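Local coordinates for fervidolysin (Fervidobacterium pennivorans, PDB 1R6V), which is a calcium-binding, subtilisin-like serine protease that breaks keratin down into peptides, allowing the bacterium to grow on native feathers, at residues 391-396 with 435-440. The protein carries 1 engineered substitution. Numbering follows the deposited sequence.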
ATOM      1  N   VAL A 391       8.741  15.187  14.772  1.00 10.40           N
ATOM      2  CA  VAL A 391       9.796  14.605  13.937  1.00 10.09           C
ATOM      3  C   VAL A 391      10.687  15.697  13.330  1.00 10.94           C
ATOM      4  O   VAL A 391      11.917  15.559  13.270  1.00 10.45           O
ATOM      5  CB  VAL A 391       9.190  13.736  12.782  1.00 10.23           C
ATOM      6  CG1 VAL A 391      10.303  13.257  11.813  1.00  9.25           C
ATOM      7  CG2 VAL A 391       8.490  12.513  13.376  1.00  9.70           C
ATOM      8  N   ALA A 392      10.077  16.775  12.844  1.00 10.38           N
ATOM      9  CA  ALA A 392      10.864  17.849  12.251  1.00 11.72           C
ATOM     10  C   ALA A 392      11.856  18.444  13.252  1.00 13.06           C
ATOM     11  O   ALA A 392      12.995  18.742  12.888  1.00 11.93           O
ATOM     12  CB  ALA A 392       9.941  18.944  11.696  1.00 12.52           C
ATOM     13  N   VAL A 393      11.420  18.630  14.494  1.00 10.71           N
ATOM     14  CA  VAL A 393      12.306  19.171  15.537  1.00 13.18           C
ATOM     15  C   VAL A 393      13.436  18.160  15.808  1.00 12.63           C
ATOM     16  O   VAL A 393      14.615  18.526  15.896  1.00 13.95           O
ATOM     17  CB  VAL A 393      11.494  19.497  16.847  1.00 11.92           C
ATOM     18  CG1 VAL A 393      12.437  19.993  17.966  1.00 14.31           C
ATOM     19  CG2 VAL A 393      10.474  20.609  16.543  1.00 11.55           C
ATOM     20  N   LEU A 394      13.089  16.880  15.894  1.00 13.08           N
ATOM     21  CA  LEU A 394      14.098  15.848  16.135  1.00 12.26           C
ATOM     22  C   LEU A 394      15.130  15.754  15.022  1.00 13.66           C
ATOM     23  O   LEU A 394      16.308  15.500  15.290  1.00 14.83           O
ATOM     24  CB  LEU A 394      13.448  14.474  16.307  1.00 12.49           C
ATOM     25  CG  LEU A 394      12.510  14.318  17.512  1.00 13.91           C
ATOM     26  CD1 LEU A 394      11.864  12.942  17.485  1.00 13.05           C
ATOM     27  CD2 LEU A 394      13.302  14.496  18.818  1.00 11.88           C
ATOM     28  N   LEU A 395      14.700  15.947  13.779  1.00 14.15           N
ATOM     29  CA  LEU A 395      15.634  15.839  12.660  1.00 13.65           C
ATOM     30  C   LEU A 395      16.661  16.953  12.685  1.00 15.92           C
ATOM     31  O   LEU A 395      17.726  16.822  12.084  1.00 16.44           O
ATOM     32  CB  LEU A 395      14.876  15.804  11.331  1.00 15.96           C
ATOM     33  CG  LEU A 395      14.152  14.461  11.126  1.00 15.18           C
ATOM     34  CD1 LEU A 395      13.272  14.541   9.900  1.00 15.90           C
ATOM     35  CD2 LEU A 395      15.180  13.323  10.996  1.00 13.95           C
ATOM     36  N   GLN A 396      16.350  18.052  13.367  1.00 16.00           N
ATOM     37  CA  GLN A 396      17.326  19.131  13.483  1.00 17.32           C
ATOM     38  C   GLN A 396      18.411  18.680  14.453  1.00 17.41           C
ATOM     39  O   GLN A 396      19.607  18.866  14.202  1.00 17.94           O
ATOM     40  CB  GLN A 396      16.705  20.414  14.035  1.00 16.35           C
ATOM     41  CG  GLN A 396      17.756  21.504  14.264  1.00 17.39           C
ATOM     42  CD  GLN A 396      17.171  22.763  14.857  1.00 16.55           C
ATOM     43  OE1 GLN A 396      15.958  22.969  14.824  1.00 15.66           O
ATOM     44  NE2 GLN A 396      18.029  23.622  15.397  1.00 18.65           N
ATOM     45  N   ALA A 435      10.841  14.749  26.075  1.00 15.21           N
ATOM     46  CA  ALA A 435      11.555  13.513  26.386  1.00 16.12           C
ATOM     47  C   ALA A 435      12.273  12.982  25.144  1.00 15.87           C
ATOM     48  O   ALA A 435      13.411  12.501  25.219  1.00 15.72           O
ATOM     49  CB  ALA A 435      10.588  12.451  26.935  1.00 13.87           C
ATOM     50  N   ALA A 436      11.623  13.077  23.989  1.00 15.01           N
ATOM     51  CA  ALA A 436      12.252  12.589  22.761  1.00 14.64           C
ATOM     52  C   ALA A 436      13.506  13.386  22.416  1.00 15.75           C
ATOM     53  O   ALA A 436      14.534  12.818  22.031  1.00 14.56           O
ATOM     54  CB  ALA A 436      11.258  12.654  21.593  1.00 15.27           C
ATOM     55  N   LEU A 437      13.434  14.703  22.572  1.00 15.46           N
ATOM     56  CA  LEU A 437      14.565  15.552  22.221  1.00 17.36           C
ATOM     57  C   LEU A 437      15.790  15.277  23.095  1.00 18.73           C
ATOM     58  O   LEU A 437      16.926  15.496  22.666  1.00 19.52           O
ATOM     59  CB  LEU A 437      14.166  17.031  22.309  1.00 16.71           C
ATOM     60  CG  LEU A 437      15.114  18.054  21.681  1.00 18.68           C
ATOM     61  CD1 LEU A 437      15.279  17.779  20.194  1.00 19.22           C
ATOM     62  CD2 LEU A 437      14.547  19.434  21.911  1.00 20.53           C
ATOM     63  N   GLN A 438      15.559  14.804  24.314  1.00 20.45           N
ATOM     64  CA  GLN A 438      16.657  14.488  25.222  1.00 22.98           C
ATOM     65  C   GLN A 438      17.496  13.359  24.657  1.00 23.40           C
ATOM     66  O   GLN A 438      18.712  13.304  24.861  1.00 24.62           O
ATOM     67  CB  GLN A 438      16.127  14.086  26.598  1.00 25.66           C
ATOM     68  CG  GLN A 438      15.532  15.250  27.365  1.00 32.24           C
ATOM     69  CD  GLN A 438      15.213  14.895  28.794  1.00 35.14           C
ATOM     70  OE1 GLN A 438      16.057  14.362  29.511  1.00 37.17           O
ATOM     71  NE2 GLN A 438      13.993  15.192  29.223  1.00 38.76           N
ATOM     72  N   GLY A 439      16.835  12.461  23.938  1.00 21.67           N
ATOM     73  CA  GLY A 439      17.524  11.341  23.343  1.00 22.68           C
ATOM     74  C   GLY A 439      18.144  10.445  24.396  1.00 23.28           C
ATOM     75  O   GLY A 439      17.630  10.323  25.508  1.00 22.20           O
ATOM     76  N   PRO A 440      19.260   9.790  24.062  1.00 24.23           N
ATOM     77  CA  PRO A 440      19.897   9.883  22.750  1.00 23.50           C
ATOM     78  C   PRO A 440      19.101   9.097  21.704  1.00 21.30           C
ATOM     79  O   PRO A 440      18.126   8.421  22.015  1.00 20.77           O
ATOM     80  CB  PRO A 440      21.270   9.267  23.006  1.00 26.48           C
ATOM     81  CG  PRO A 440      20.945   8.179  23.986  1.00 25.60           C
ATOM     82  CD  PRO A 440      20.026   8.905  24.957  1.00 26.86           C
TER
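Leu-394 reaches from helix 380-397, which in the subtilisin-like catalytic domain carries the presumed nucleophile Ser-381 in its first turn, onto Ala-436 and Leu-437 in the short helix 433-438. The side chains that meet are all apolar and buried, no hydrogen bond joins the two segments, and the contact lies away from the catalytic and calcium sites. Both branches of Leu-394 touch Ala-436 CB, CD2 at 3.9 Å and CD1 more loosely at 4.2 Å; CD2 alone goes on to Leu-437. Leucine meets leucine by methyls, Leu-394 CD2 to Leu-437 CD1 at 4.1 Å. On the Leu-437 side chi1 -167° sets CG anti to the backbone N, and with chi2 60° CD1 points at helix 380-397; there Val-393 CG1 approaches the same side chain, 4.2 Å from Leu-437 CD1. Surrounding side chains extend the packing: Leu-410 of helix 403-413 touches Leu-394, and Leu-147 of helix 145-150 touches Leu-437. At its C-terminal end helix 433-438 gives way to Gly-439, whose positive phi (63°) ends the helical course, and Lys-397 NZ hydrogen-bonds Leu-437 O. Leu-394 CD2 also rests against the backbone of the short helix, 3.8 Å from Leu-437 N.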